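Long-range contacts in phosphoserine phosphatase RsbX (Bacillus subtilis, PDB 3W42), which dephosphorylates phosphoserine in RsbS of the stressosome and so acts as a negative regulator of the general stress factor sigma-B: residues E37-V42 against I92-F97; N53-A58 against Q80-K85; C105-V110 against Q136-H141; F112-P117 against K147-I152; I153-L158 against D190-L195. All blocks are in the same frame, centred on the assembly; numbering follows the deposited sequence.

Interaction 1 of 5, residues E37-V42 against I92-F97; sequences ELICAV and ILKINF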
# COMPACT_ATOMS: atom_id res chain seq x y z
N GLU A 37 16.58 -0.66 -3.49
CA GLU A 37 15.29 -0.03 -3.62
C GLU A 37 14.17 -0.96 -3.29
O GLU A 37 14.29 -2.19 -3.26
CB GLU A 37 15.10 0.60 -4.95
CG GLU A 37 15.07 -0.33 -6.02
CD GLU A 37 15.14 0.34 -7.38
OE1 GLU A 37 14.77 1.44 -7.58
OE2 GLU A 37 15.74 -0.17 -8.28
N LEU A 38 13.01 -0.34 -3.05
CA LEU A 38 11.71 -1.01 -2.77
C LEU A 38 10.73 -0.51 -3.80
O LEU A 38 10.67 0.70 -4.05
CB LEU A 38 11.15 -0.63 -1.35
CG LEU A 38 9.83 -1.25 -0.90
CD1 LEU A 38 10.17 -2.68 -0.41
CD2 LEU A 38 9.02 -0.49 0.22
N ILE A 39 9.84 -1.39 -4.26
CA ILE A 39 8.58 -0.96 -4.79
C ILE A 39 7.48 -1.74 -4.12
O ILE A 39 7.61 -2.93 -3.79
CB ILE A 39 8.46 -1.10 -6.27
CG1 ILE A 39 7.20 -0.37 -6.74
CG2 ILE A 39 8.48 -2.55 -6.71
CD1 ILE A 39 7.21 -0.04 -8.16
N CYS A 40 6.41 -1.05 -3.87
CA CYS A 40 5.22 -1.75 -3.33
C CYS A 40 3.98 -1.01 -3.75
O CYS A 40 3.96 0.14 -4.13
CB CYS A 40 5.24 -2.12 -1.88
SG CYS A 40 5.17 -0.59 -0.89
N ALA A 41 2.90 -1.77 -3.79
CA ALA A 41 1.60 -1.25 -4.18
C ALA A 41 0.52 -2.04 -3.51
O ALA A 41 0.67 -3.25 -3.29
CB ALA A 41 1.42 -1.29 -5.67
N VAL A 42 -0.58 -1.39 -3.25
CA VAL A 42 -1.80 -1.98 -2.71
C VAL A 42 -2.96 -1.45 -3.51
O VAL A 42 -3.02 -0.23 -3.77
CB VAL A 42 -1.96 -1.70 -1.19
CG1 VAL A 42 -3.28 -2.26 -0.68
CG2 VAL A 42 -0.74 -2.25 -0.41
N ILE A 92 0.90 3.49 -4.82
CA ILE A 92 2.18 2.98 -5.26
C ILE A 92 3.29 3.77 -4.58
O ILE A 92 3.29 5.00 -4.57
CB ILE A 92 2.35 3.10 -6.78
CG1 ILE A 92 1.20 2.35 -7.48
CG2 ILE A 92 3.67 2.43 -7.24
CD1 ILE A 92 1.27 2.44 -9.04
N LEU A 93 4.23 3.05 -3.96
CA LEU A 93 5.34 3.60 -3.19
C LEU A 93 6.64 3.04 -3.73
O LEU A 93 6.79 1.82 -3.85
CB LEU A 93 5.18 3.21 -1.74
CG LEU A 93 6.28 3.60 -0.76
CD1 LEU A 93 6.41 5.12 -0.64
CD2 LEU A 93 6.08 2.98 0.60
N LYS A 94 7.62 3.90 -3.96
CA LYS A 94 8.99 3.50 -4.26
C LYS A 94 9.92 4.13 -3.24
O LYS A 94 9.70 5.27 -2.81
CB LYS A 94 9.39 3.90 -5.68
CG LYS A 94 8.81 2.99 -6.78
CD LYS A 94 9.04 3.50 -8.20
CE LYS A 94 10.52 3.64 -8.57
NZ LYS A 94 11.16 2.38 -8.88
N ILE A 95 10.96 3.41 -2.87
CA ILE A 95 11.95 3.87 -1.90
C ILE A 95 13.33 3.62 -2.45
O ILE A 95 13.64 2.52 -2.89
CB ILE A 95 11.79 3.23 -0.52
CG1 ILE A 95 10.36 3.32 -0.02
CG2 ILE A 95 12.83 3.83 0.40
CD1 ILE A 95 10.08 2.66 1.35
N ASN A 96 14.19 4.64 -2.40
CA ASN A 96 15.61 4.47 -2.67
C ASN A 96 16.36 4.55 -1.32
O ASN A 96 16.29 5.57 -0.63
CB ASN A 96 16.12 5.59 -3.64
CG ASN A 96 17.57 5.36 -3.90
OD1 ASN A 96 18.43 5.66 -3.07
ND2 ASN A 96 17.89 4.73 -5.08
N PHE A 97 16.99 3.46 -0.95
CA PHE A 97 17.55 3.37 0.39
C PHE A 97 18.79 4.25 0.58
O PHE A 97 18.91 4.88 1.63
CB PHE A 97 17.90 1.95 0.80
CG PHE A 97 16.73 0.99 0.69
CD1 PHE A 97 15.53 1.32 1.31
CD2 PHE A 97 16.81 -0.22 0.02
CE1 PHE A 97 14.46 0.40 1.27
CE2 PHE A 97 15.77 -1.06 -0.02
CZ PHE A 97 14.61 -0.78 0.61
O HOH W 1 13.71 2.73 -9.75
O HOH W 2 12.14 1.90 -6.12
O HOH W 3 15.69 3.96 -6.73

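Interaction 2 of 5, residues N53-A58 against Q80-K85; sequences NESSAA and QAMKNK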
# COMPACT_ATOMS: atom_id res chain seq x y z
N ASN A 53 -11.09 -8.58 -8.37
CA ASN A 53 -9.77 -9.16 -8.47
C ASN A 53 -9.15 -8.91 -9.79
O ASN A 53 -7.96 -8.59 -9.87
CB ASN A 53 -9.87 -10.67 -8.20
CG ASN A 53 -8.56 -11.35 -8.09
OD1 ASN A 53 -7.93 -11.61 -9.09
ND2 ASN A 53 -8.18 -11.69 -6.89
N GLU A 54 -9.87 -8.99 -10.89
CA GLU A 54 -9.29 -8.72 -12.18
C GLU A 54 -8.67 -7.35 -12.23
O GLU A 54 -7.59 -7.17 -12.81
CB GLU A 54 -10.43 -8.82 -13.25
CG GLU A 54 -10.10 -8.49 -14.60
CD GLU A 54 -11.28 -8.23 -15.58
OE1 GLU A 54 -12.22 -7.48 -15.32
OE2 GLU A 54 -11.19 -8.72 -16.71
N SER A 55 -9.35 -6.35 -11.67
CA SER A 55 -8.80 -4.98 -11.63
C SER A 55 -7.62 -4.87 -10.71
O SER A 55 -6.58 -4.34 -11.14
CB SER A 55 -9.90 -3.98 -11.28
OG SER A 55 -10.81 -3.81 -12.34
N SER A 56 -7.69 -5.29 -9.46
CA SER A 56 -6.56 -5.13 -8.57
C SER A 56 -5.38 -5.99 -8.98
O SER A 56 -4.23 -5.59 -8.80
CB SER A 56 -6.99 -5.32 -7.14
OG SER A 56 -7.45 -6.64 -6.94
N ALA A 57 -5.64 -7.17 -9.52
CA ALA A 57 -4.58 -8.05 -9.98
C ALA A 57 -3.86 -7.45 -11.16
O ALA A 57 -2.64 -7.67 -11.30
CB ALA A 57 -5.13 -9.43 -10.36
N ALA A 58 -4.54 -6.70 -12.03
CA ALA A 58 -3.87 -6.07 -13.16
C ALA A 58 -2.87 -5.06 -12.67
O ALA A 58 -1.77 -4.95 -13.23
CB ALA A 58 -4.90 -5.42 -14.09
N GLN A 80 -4.77 3.07 -17.47
CA GLN A 80 -5.16 2.58 -18.82
C GLN A 80 -5.66 1.16 -18.82
O GLN A 80 -6.61 0.83 -19.55
CB GLN A 80 -3.98 2.71 -19.80
CG GLN A 80 -3.71 4.22 -20.11
CD GLN A 80 -2.81 4.42 -21.22
OE1 GLN A 80 -2.87 3.72 -22.23
NE2 GLN A 80 -1.93 5.41 -21.06
N ALA A 81 -5.14 0.31 -17.93
CA ALA A 81 -5.60 -1.07 -17.81
C ALA A 81 -7.02 -1.18 -17.19
O ALA A 81 -7.63 -2.21 -17.31
CB ALA A 81 -4.64 -1.86 -16.96
N MET A 82 -7.50 -0.11 -16.56
CA MET A 82 -8.81 -0.13 -15.96
C MET A 82 -9.95 0.13 -16.93
O MET A 82 -11.11 -0.11 -16.61
CB MET A 82 -8.91 0.84 -14.78
CG MET A 82 -7.95 0.55 -13.65
SD MET A 82 -8.13 -1.06 -12.86
CE MET A 82 -6.84 -2.01 -13.69
N LYS A 83 -9.61 0.61 -18.15
CA LYS A 83 -10.66 0.85 -19.16
C LYS A 83 -11.34 -0.52 -19.44
O LYS A 83 -10.66 -1.50 -19.57
CB LYS A 83 -10.05 1.43 -20.40
CG LYS A 83 -11.07 2.10 -21.24
CD LYS A 83 -10.49 2.85 -22.44
CE LYS A 83 -11.45 3.09 -23.49
NZ LYS A 83 -10.69 3.61 -24.68
N ASN A 84 -12.64 -0.57 -19.46
CA ASN A 84 -13.34 -1.87 -19.67
C ASN A 84 -13.24 -2.82 -18.52
O ASN A 84 -13.72 -3.96 -18.68
CB ASN A 84 -12.99 -2.57 -20.98
CG ASN A 84 -13.12 -1.64 -22.16
OD1 ASN A 84 -12.15 -1.49 -22.97
ND2 ASN A 84 -14.27 -0.95 -22.27
N LYS A 85 -12.80 -2.36 -17.35
CA LYS A 85 -12.77 -3.18 -16.14
C LYS A 85 -13.55 -2.43 -15.06
O LYS A 85 -13.98 -1.27 -15.24
CB LYS A 85 -11.31 -3.45 -15.69
CG LYS A 85 -10.47 -4.28 -16.57
CD LYS A 85 -9.16 -4.73 -15.93
CE LYS A 85 -8.28 -5.60 -16.82
NZ LYS A 85 -7.91 -4.92 -18.06

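Interaction 3 of 5, residues C105-V110 against Q136-H141; sequences CSVGNV and QKYKTH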
# COMPACT_ATOMS: atom_id res chain seq x y z
N CYS A 105 2.43 7.87 -5.14
CA CYS A 105 1.33 8.35 -5.94
C CYS A 105 0.16 7.43 -5.70
O CYS A 105 0.30 6.21 -5.66
CB CYS A 105 1.69 8.42 -7.39
SG CYS A 105 0.50 9.22 -8.48
N SER A 106 -1.04 8.01 -5.59
CA SER A 106 -2.25 7.29 -5.22
C SER A 106 -3.46 7.93 -5.85
O SER A 106 -3.52 9.16 -6.03
CB SER A 106 -2.33 7.35 -3.70
OG SER A 106 -3.49 6.76 -3.19
N VAL A 107 -4.49 7.10 -6.11
CA VAL A 107 -5.84 7.59 -6.39
C VAL A 107 -6.81 6.69 -5.61
O VAL A 107 -6.76 5.47 -5.76
CB VAL A 107 -6.19 7.57 -7.88
CG1 VAL A 107 -7.64 7.99 -8.11
CG2 VAL A 107 -5.21 8.49 -8.67
N GLY A 108 -7.67 7.31 -4.82
CA GLY A 108 -8.66 6.57 -4.09
C GLY A 108 -8.38 6.46 -2.63
O GLY A 108 -7.76 7.32 -2.02
N ASN A 109 -8.93 5.41 -2.00
CA ASN A 109 -9.05 5.30 -0.57
C ASN A 109 -8.09 4.31 0.05
O ASN A 109 -8.28 3.96 1.24
CB ASN A 109 -10.51 5.02 -0.17
CG ASN A 109 -10.92 3.61 -0.52
OD1 ASN A 109 -10.23 2.92 -1.28
ND2 ASN A 109 -12.05 3.21 0.05
N VAL A 110 -7.05 3.91 -0.64
CA VAL A 110 -5.98 3.17 -0.03
C VAL A 110 -5.04 4.15 0.62
O VAL A 110 -4.58 5.12 -0.02
CB VAL A 110 -5.22 2.29 -1.13
CG1 VAL A 110 -4.08 1.51 -0.49
CG2 VAL A 110 -6.19 1.36 -1.82
N GLN A 136 -6.58 11.45 -15.54
CA GLN A 136 -6.26 11.76 -14.15
C GLN A 136 -5.28 12.82 -14.14
O GLN A 136 -4.36 12.82 -14.96
CB GLN A 136 -5.56 10.59 -13.41
CG GLN A 136 -6.51 9.50 -13.09
CD GLN A 136 -7.50 9.72 -11.89
OE1 GLN A 136 -8.42 8.99 -11.73
NE2 GLN A 136 -7.23 10.68 -11.02
N LYS A 137 -5.26 13.65 -13.08
CA LYS A 137 -4.21 14.64 -12.80
C LYS A 137 -3.53 14.22 -11.49
O LYS A 137 -3.93 14.50 -10.38
CB LYS A 137 -4.77 16.03 -12.65
CG LYS A 137 -5.25 16.61 -13.92
CD LYS A 137 -6.01 17.87 -13.59
CE LYS A 137 -6.11 18.82 -14.73
NZ LYS A 137 -6.47 20.16 -14.19
N TYR A 138 -2.54 13.37 -11.62
CA TYR A 138 -1.90 12.71 -10.51
C TYR A 138 -1.10 13.71 -9.67
O TYR A 138 -0.60 14.74 -10.17
CB TYR A 138 -0.94 11.65 -11.05
CG TYR A 138 -1.63 10.59 -11.87
CD1 TYR A 138 -2.52 9.76 -11.27
CD2 TYR A 138 -1.43 10.47 -13.24
CE1 TYR A 138 -3.07 8.76 -12.00
CE2 TYR A 138 -2.10 9.52 -13.98
CZ TYR A 138 -2.87 8.65 -13.35
OH TYR A 138 -3.52 7.68 -14.06
N LYS A 139 -0.95 13.37 -8.41
CA LYS A 139 -0.11 14.09 -7.47
C LYS A 139 1.00 13.12 -7.04
O LYS A 139 0.68 12.01 -6.60
CB LYS A 139 -0.99 14.61 -6.31
CG LYS A 139 -0.33 15.05 -5.14
CD LYS A 139 0.54 16.23 -5.47
CE LYS A 139 1.25 16.73 -4.20
NZ LYS A 139 2.04 17.98 -4.43
N THR A 140 2.23 13.39 -7.28
CA THR A 140 3.29 12.59 -6.77
C THR A 140 3.99 13.31 -5.65
O THR A 140 4.38 14.49 -5.79
CB THR A 140 4.28 12.24 -7.89
OG1 THR A 140 3.60 11.45 -8.86
CG2 THR A 140 5.51 11.47 -7.29
N HIS A 141 4.23 12.63 -4.55
CA HIS A 141 5.00 13.17 -3.41
C HIS A 141 6.37 12.58 -3.43
O HIS A 141 6.57 11.38 -3.64
CB HIS A 141 4.34 12.81 -2.05
CG HIS A 141 4.95 13.43 -0.81
ND1 HIS A 141 4.67 14.72 -0.46
CD2 HIS A 141 5.76 12.94 0.17
CE1 HIS A 141 5.30 15.02 0.66
NE2 HIS A 141 5.94 13.95 1.09
O HOH W 4 -1.30 10.89 -4.96
O HOH W 5 -2.91 11.39 -7.61

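Interaction 4 of 5, residues F112-P117 against K147-I152; sequences FILHSP and KGSKFI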
# COMPACT_ATOMS: atom_id res chain seq x y z
N PHE A 112 -1.88 5.72 3.11
CA PHE A 112 -0.47 5.60 3.41
C PHE A 112 -0.14 6.57 4.53
O PHE A 112 -0.51 7.75 4.49
CB PHE A 112 0.37 5.98 2.16
CG PHE A 112 1.85 6.08 2.35
CD1 PHE A 112 2.61 5.11 3.00
CD2 PHE A 112 2.57 7.13 1.76
CE1 PHE A 112 3.98 5.21 3.05
CE2 PHE A 112 3.93 7.24 1.82
CZ PHE A 112 4.66 6.27 2.48
N ILE A 113 0.55 6.05 5.56
CA ILE A 113 0.99 6.84 6.69
C ILE A 113 2.44 6.49 6.96
O ILE A 113 2.74 5.30 7.15
CB ILE A 113 0.10 6.54 8.00
CG1 ILE A 113 -1.40 6.74 7.72
CG2 ILE A 113 0.64 7.45 9.10
CD1 ILE A 113 -2.14 5.55 7.23
N LEU A 114 3.31 7.47 7.00
CA LEU A 114 4.73 7.27 7.34
C LEU A 114 5.01 8.12 8.58
O LEU A 114 4.83 9.32 8.58
CB LEU A 114 5.63 7.57 6.16
CG LEU A 114 7.17 7.33 6.40
CD1 LEU A 114 7.86 6.81 5.10
CD2 LEU A 114 7.85 8.52 7.06
N HIS A 115 5.43 7.45 9.64
CA HIS A 115 5.73 8.03 10.96
C HIS A 115 7.22 8.16 11.10
O HIS A 115 7.95 7.22 10.94
CB HIS A 115 5.24 7.06 12.09
CG HIS A 115 5.64 7.49 13.47
ND1 HIS A 115 5.03 8.49 14.19
CD2 HIS A 115 6.72 7.16 14.20
CE1 HIS A 115 5.68 8.73 15.31
NE2 HIS A 115 6.75 7.94 15.32
N SER A 116 7.65 9.38 11.44
CA SER A 116 9.03 9.75 11.64
C SER A 116 9.36 9.70 13.13
O SER A 116 8.54 10.15 13.93
CB SER A 116 9.12 11.20 11.11
OG SER A 116 10.45 11.64 11.17
N PRO A 117 10.53 9.29 13.52
CA PRO A 117 10.86 9.26 15.01
C PRO A 117 10.69 10.56 15.63
O PRO A 117 10.26 10.67 16.77
CB PRO A 117 12.35 8.81 14.97
CG PRO A 117 12.39 7.94 13.74
CD PRO A 117 11.63 8.69 12.68
N LYS A 147 16.12 7.75 9.32
CA LYS A 147 16.28 6.42 9.85
C LYS A 147 15.31 6.19 11.02
O LYS A 147 15.07 7.05 11.87
CB LYS A 147 17.72 6.10 10.23
CG LYS A 147 18.29 6.94 11.33
CD LYS A 147 19.64 6.36 11.81
CE LYS A 147 20.37 7.26 12.82
NZ LYS A 147 20.79 8.53 12.28
N GLY A 148 14.70 5.00 11.07
CA GLY A 148 13.77 4.67 12.09
C GLY A 148 12.31 4.87 11.72
O GLY A 148 11.43 4.50 12.50
N SER A 149 12.05 5.48 10.59
CA SER A 149 10.68 5.67 10.12
C SER A 149 9.95 4.37 9.95
O SER A 149 10.54 3.35 9.59
CB SER A 149 10.68 6.46 8.81
OG SER A 149 11.20 7.77 8.98
N LYS A 150 8.64 4.39 10.22
CA LYS A 150 7.78 3.23 10.11
C LYS A 150 6.53 3.63 9.31
O LYS A 150 6.02 4.75 9.52
CB LYS A 150 7.36 2.72 11.49
CG LYS A 150 8.49 2.11 12.26
CD LYS A 150 8.29 1.88 13.74
CE LYS A 150 8.53 3.18 14.52
NZ LYS A 150 8.19 3.07 15.91
N PHE A 151 6.03 2.78 8.43
CA PHE A 151 4.93 3.14 7.59
C PHE A 151 3.92 2.00 7.46
O PHE A 151 4.26 0.82 7.65
CB PHE A 151 5.34 3.66 6.23
CG PHE A 151 5.98 2.64 5.31
CD1 PHE A 151 5.19 1.81 4.55
CD2 PHE A 151 7.35 2.52 5.21
CE1 PHE A 151 5.83 0.83 3.68
CE2 PHE A 151 7.92 1.57 4.34
CZ PHE A 151 7.17 0.75 3.59
N ILE A 152 2.74 2.36 7.02
CA ILE A 152 1.71 1.42 6.60
C ILE A 152 1.05 1.91 5.34
O ILE A 152 0.81 3.13 5.19
CB ILE A 152 0.69 1.17 7.72
CG1 ILE A 152 -0.28 0.01 7.37
CG2 ILE A 152 -0.11 2.43 8.07
CD1 ILE A 152 -1.22 -0.38 8.53
O HOH W 6 11.08 10.37 8.37

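Interaction 5 of 5, residues I153-L158 against D190-L195; sequences IHTDGL and DLTYIL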
# COMPACT_ATOMS: atom_id res chain seq x y z
N ILE A 153 0.69 1.01 4.46
CA ILE A 153 -0.26 1.22 3.36
C ILE A 153 -1.40 0.25 3.58
O ILE A 153 -1.12 -0.95 3.76
CB ILE A 153 0.36 0.98 1.98
CG1 ILE A 153 1.58 1.89 1.76
CG2 ILE A 153 -0.66 1.20 0.89
CD1 ILE A 153 2.41 1.48 0.50
N HIS A 154 -2.65 0.69 3.58
CA HIS A 154 -3.76 -0.23 3.86
C HIS A 154 -4.99 0.07 3.07
O HIS A 154 -5.31 1.24 2.75
CB HIS A 154 -4.07 -0.24 5.35
CG HIS A 154 -4.67 1.00 5.91
ND1 HIS A 154 -6.02 1.27 5.83
CD2 HIS A 154 -4.15 2.05 6.62
CE1 HIS A 154 -6.26 2.44 6.46
NE2 HIS A 154 -5.14 2.93 6.95
N THR A 155 -5.75 -0.96 2.74
CA THR A 155 -7.06 -0.82 2.16
C THR A 155 -8.10 -0.38 3.21
O THR A 155 -7.85 -0.44 4.43
CB THR A 155 -7.50 -2.07 1.38
OG1 THR A 155 -7.61 -3.14 2.30
CG2 THR A 155 -6.56 -2.40 0.23
N ASP A 156 -9.25 -0.04 2.70
CA ASP A 156 -10.36 0.40 3.55
C ASP A 156 -10.94 -0.66 4.46
O ASP A 156 -11.67 -0.35 5.35
CB ASP A 156 -11.43 1.08 2.70
CG ASP A 156 -12.13 0.15 1.73
OD1 ASP A 156 -11.77 -1.03 1.66
OD2 ASP A 156 -13.06 0.67 1.03
N GLY A 157 -10.55 -1.91 4.30
CA GLY A 157 -10.96 -2.95 5.23
C GLY A 157 -10.31 -2.79 6.60
O GLY A 157 -10.81 -3.39 7.54
N LEU A 158 -9.22 -2.04 6.73
CA LEU A 158 -8.59 -1.77 7.99
C LEU A 158 -9.08 -0.36 8.45
O LEU A 158 -8.80 0.64 7.83
CB LEU A 158 -7.08 -1.72 7.86
CG LEU A 158 -6.34 -1.47 9.17
CD1 LEU A 158 -6.49 -2.53 10.17
CD2 LEU A 158 -4.87 -1.22 8.90
N ASP A 190 -12.52 -7.33 2.75
CA ASP A 190 -11.13 -7.66 2.52
C ASP A 190 -10.24 -6.64 3.21
O ASP A 190 -10.54 -5.43 3.18
CB ASP A 190 -10.84 -7.65 1.03
CG ASP A 190 -11.69 -8.65 0.21
OD1 ASP A 190 -11.98 -9.74 0.73
OD2 ASP A 190 -11.97 -8.32 -0.95
N LEU A 191 -9.18 -7.12 3.82
CA LEU A 191 -8.28 -6.24 4.60
C LEU A 191 -6.88 -6.58 4.19
O LEU A 191 -6.43 -7.73 4.37
CB LEU A 191 -8.52 -6.50 6.09
CG LEU A 191 -7.92 -5.55 7.09
CD1 LEU A 191 -8.55 -5.75 8.46
CD2 LEU A 191 -6.44 -5.68 7.21
N THR A 192 -6.14 -5.58 3.68
CA THR A 192 -4.74 -5.69 3.24
C THR A 192 -3.96 -4.59 3.81
O THR A 192 -4.38 -3.42 3.73
CB THR A 192 -4.65 -5.69 1.70
OG1 THR A 192 -5.49 -6.69 1.16
CG2 THR A 192 -3.26 -5.95 1.24
N TYR A 193 -2.78 -4.90 4.35
CA TYR A 193 -1.85 -3.83 4.70
C TYR A 193 -0.43 -4.29 4.48
O TYR A 193 -0.11 -5.47 4.56
CB TYR A 193 -2.07 -3.28 6.14
CG TYR A 193 -1.94 -4.24 7.28
CD1 TYR A 193 -0.71 -4.62 7.79
CD2 TYR A 193 -3.07 -4.74 7.90
CE1 TYR A 193 -0.64 -5.48 8.90
CE2 TYR A 193 -2.98 -5.56 9.00
CZ TYR A 193 -1.80 -5.94 9.49
OH TYR A 193 -1.76 -6.77 10.60
N ILE A 194 0.44 -3.30 4.23
CA ILE A 194 1.87 -3.48 4.15
C ILE A 194 2.47 -2.58 5.20
O ILE A 194 2.20 -1.39 5.22
CB ILE A 194 2.44 -3.14 2.78
CG1 ILE A 194 1.84 -3.98 1.66
CG2 ILE A 194 3.97 -3.21 2.80
CD1 ILE A 194 2.38 -3.69 0.26
N LEU A 195 3.29 -3.13 6.08
CA LEU A 195 4.05 -2.43 7.07
C LEU A 195 5.52 -2.39 6.67
O LEU A 195 6.06 -3.42 6.21
CB LEU A 195 3.99 -3.13 8.40
CG LEU A 195 2.62 -3.08 9.08
CD1 LEU A 195 2.49 -3.99 10.24
CD2 LEU A 195 2.47 -1.50 9.68

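Interaction 1 of 5, residues E37-V42 against I92-F97
Two antiparallel strands, 37-42 and 92-96, sort their side chains by face: E37, K94 and N96 share one with I39, A41 and I92, while L38, C40, L93 and I95 make the other, apolar but for the cysteine sulfur. On the first, K94 lies alongside I39 and E37. Its CG, anti to the carbonyl carbon, rests 3.7 Å from I39 CD1, and bends at chi3 (61°) and chi4 turn the ammonium toward the carboxylate. E37 holds CG in the crowded position between N and the carbonyl carbon (chi1 65°), and its OE1 makes a long salt bridge of 4.0 Å to K94 NZ. Two waters bridge the same pair, one of them also donating to L38 O, and A67 O takes a further bond from NZ. On the other face L38, with CG anti to N, lays CD2 3.5 Å from I95 CD1, and C40 SG sits 3.9 Å from L93 CB. Hydrogen-bonded pairs L38-I95 and C40-L93 fix this register, the bond from L93 N to C40 O being nearly straight at 177°. Strand 27-33 flanks 37-42, helix 71-81 covers I39 and I92, and strand 150-154 of the second sheet meets C40, L93 and I95.

Interaction 2 of 5, residues N53-A58 against Q80-K85
M82 and K85 make the first shell against one flank of helix 49-65, each touching it with a different part of its chain. The thioether of M82 is folded at chi2 (-61°) and turned at chi3 (99°), which sets SD 3.8 Å from CB of S55 and lets CE reach along the helix to CB of A58, 3.9 Å away. The same methyl stands 3.5 Å from the carbonyl O of S55. K85 uses its methylenes: CB lies 3.4 Å from OG of S55, and CG and CD cross obliquely over the carboxylate end of the extended E54 side chain, with CG 3.9 Å from OE1. At the next remove, a bend at chi4 (59°) turns the ammonium of K85 back to its own segment, where NZ donates to A81 O at 2.8 Å, in the carbonyl plane. This bond spans the type II turn from M82 to K85, which is also closed by K85 N on M82 O. OG of S55 is held by the backbone N of G87, while I59 and L131 pack on M82. The segments therefore meet by van der Waals contact, carbon and sulfur against serine, alanine and glutamate atoms, without a direct polar bond, joining the turn after helix 71-81 to helix 49-65. With 5.2 Å between E54 OE2 and K85 NZ, any attraction of the charges would be diffuse rather than a salt bridge.

Interaction 3 of 5, residues C105-V110 against Q136-H141
C105 carries SG anti to its backbone N (chi1 -172°), and Y138 carries CG anti to its carbonyl carbon (chi1 -61°), so that sulfur and ring come together beside the strand. SG lies 3.8 Å from CB of Y138 and 5.0 Å from the ring centroid, in an oblique sulfur-aromatic contact. The same sulfur is 3.4 Å from the carbonyl O of K139. V107, with CG1 anti to N, directs CG2 to the edge of the tyrosine ring, 4.0 Å from CD1 and near its plane. Q136, bent at chi2 (-76°), sets its amide tip to tip with the valine methyls, and its CB sits over one face of the ring, toward the rim, 3.3 Å above the plane. Beyond C105 the backbones part, and water spans the gap. One water accepts from S106 N and donates to K139 O at 2.8 Å; a second donates to S106 O and accepts from K139 N at 2.9 Å. Helix 71-81 orients the outer residues: E76 binds the hydroxyl of Y138, and E72 that of T140. Strand 101-107 is thus joined to the approach of strand 140-144, an outermost strand of its sheet, by weak sulfur and apolar contacts on one side. Across the fraying backbone, the two waters stand in for direct bonds, giving the N and O of both S106 and K139 a water-mediated partner.

Interaction 4 of 5, residues F112-P117 against K147-I152
K150 NZ is the best-held polar atom, gripped by two hydrogen bonds, to the carbonyls of L167 and G170 at the end of helix 163-169, and by a weak third to that of K168. The carbonyl O of I152 takes a 3.0 Å bond from I113 N, nearly along the C=O axis, plus a CH...O contact of 3.3 Å from F112 CA. The return bond from I152 N, and a second reciprocal pair between H115 and K150, complete the antiparallel ladder. On one face F151 has CG in the crowded position between N and the carbonyl carbon (chi1 69°), which turns its ring so that the edge of F112 meets its face in an offset edge-to-face pair, planes at 74°. On the opposite face I113 CD1 lies beside I152 CG2. Where the strands end, a water bridges S116 OG and S149 OG, also bonded to S118 OG and E146 O respectively. Phenylalanines facing L93 of the other sheet, with a helix covering I113, are the layering of the alpha-beta-beta-alpha sandwich of PPM phosphatases.

Interaction 5 of 5, residues I153-L158 against D190-L195
Strands 153-154 and 191-195 run antiparallel, I153 and I194 exchanging two 2.9 Å bonds between N and O, before segment 153-158 leaves the ladder in a type I turn from T155 to L158. T155 N still donates to T192 O at 3.0 Å, nearly along the C=O axis. The threonine holds OG1 in the crowded position between N and the carbonyl carbon (chi1 65°), where it faces the T192 backbone, while CG2 lies near CB of T192; D27 bonds both threonine hydroxyls. H154 is likewise crowded at chi1 (69°), and its ring swings over so that ND1 donates to T155 O with an almost straight N-H (175°), standing above the carbonyl plane. L158 N shares that acceptor. The turn belongs to the metal centre of the PPM fold: D156, at its second position, binds manganese through OD1 together with D44 and D189, and N109 holds its OD2. G157, having no side chain, lets the backbones approach closely, its CA 3.2 Å from D190 O in a CH...O contact. L191, its CG anti to N, packs CD1 3.4 Å from G157 O and CG 4.0 Å from CB of L158. L158 in turn reaches CD2 across one face of the H154 ring, toward its rim, and to Y193 CD2 at 4.1 Å. The carboxylate of D190 is bound by backbone N of G26 and K19, and the Y193 ring stacks on Y15.

The chemistry of the contacts varies with their place in the sandwich. Interactions 1, 4 and 5 are buried strand pairs with regular backbone ladders: 4 and 5 share strand 150-154 in one sheet, while 1 lies in the other and meets both through apolar side chains, such as L93 on F112 and V42 on I194. Interaction 3 continues the sheet of interaction 1, I92 N probably bonding to C105 O, but toward its margin, where water replaces direct bonds. Interaction 2 lies farther out, between helix 49-65 and the turn after helix 71-81, without touching the others, and relies on methionine and lysine chains. Only interaction 5 contains a manganese ligand, and N109 of interaction 3 supports it from the second shell.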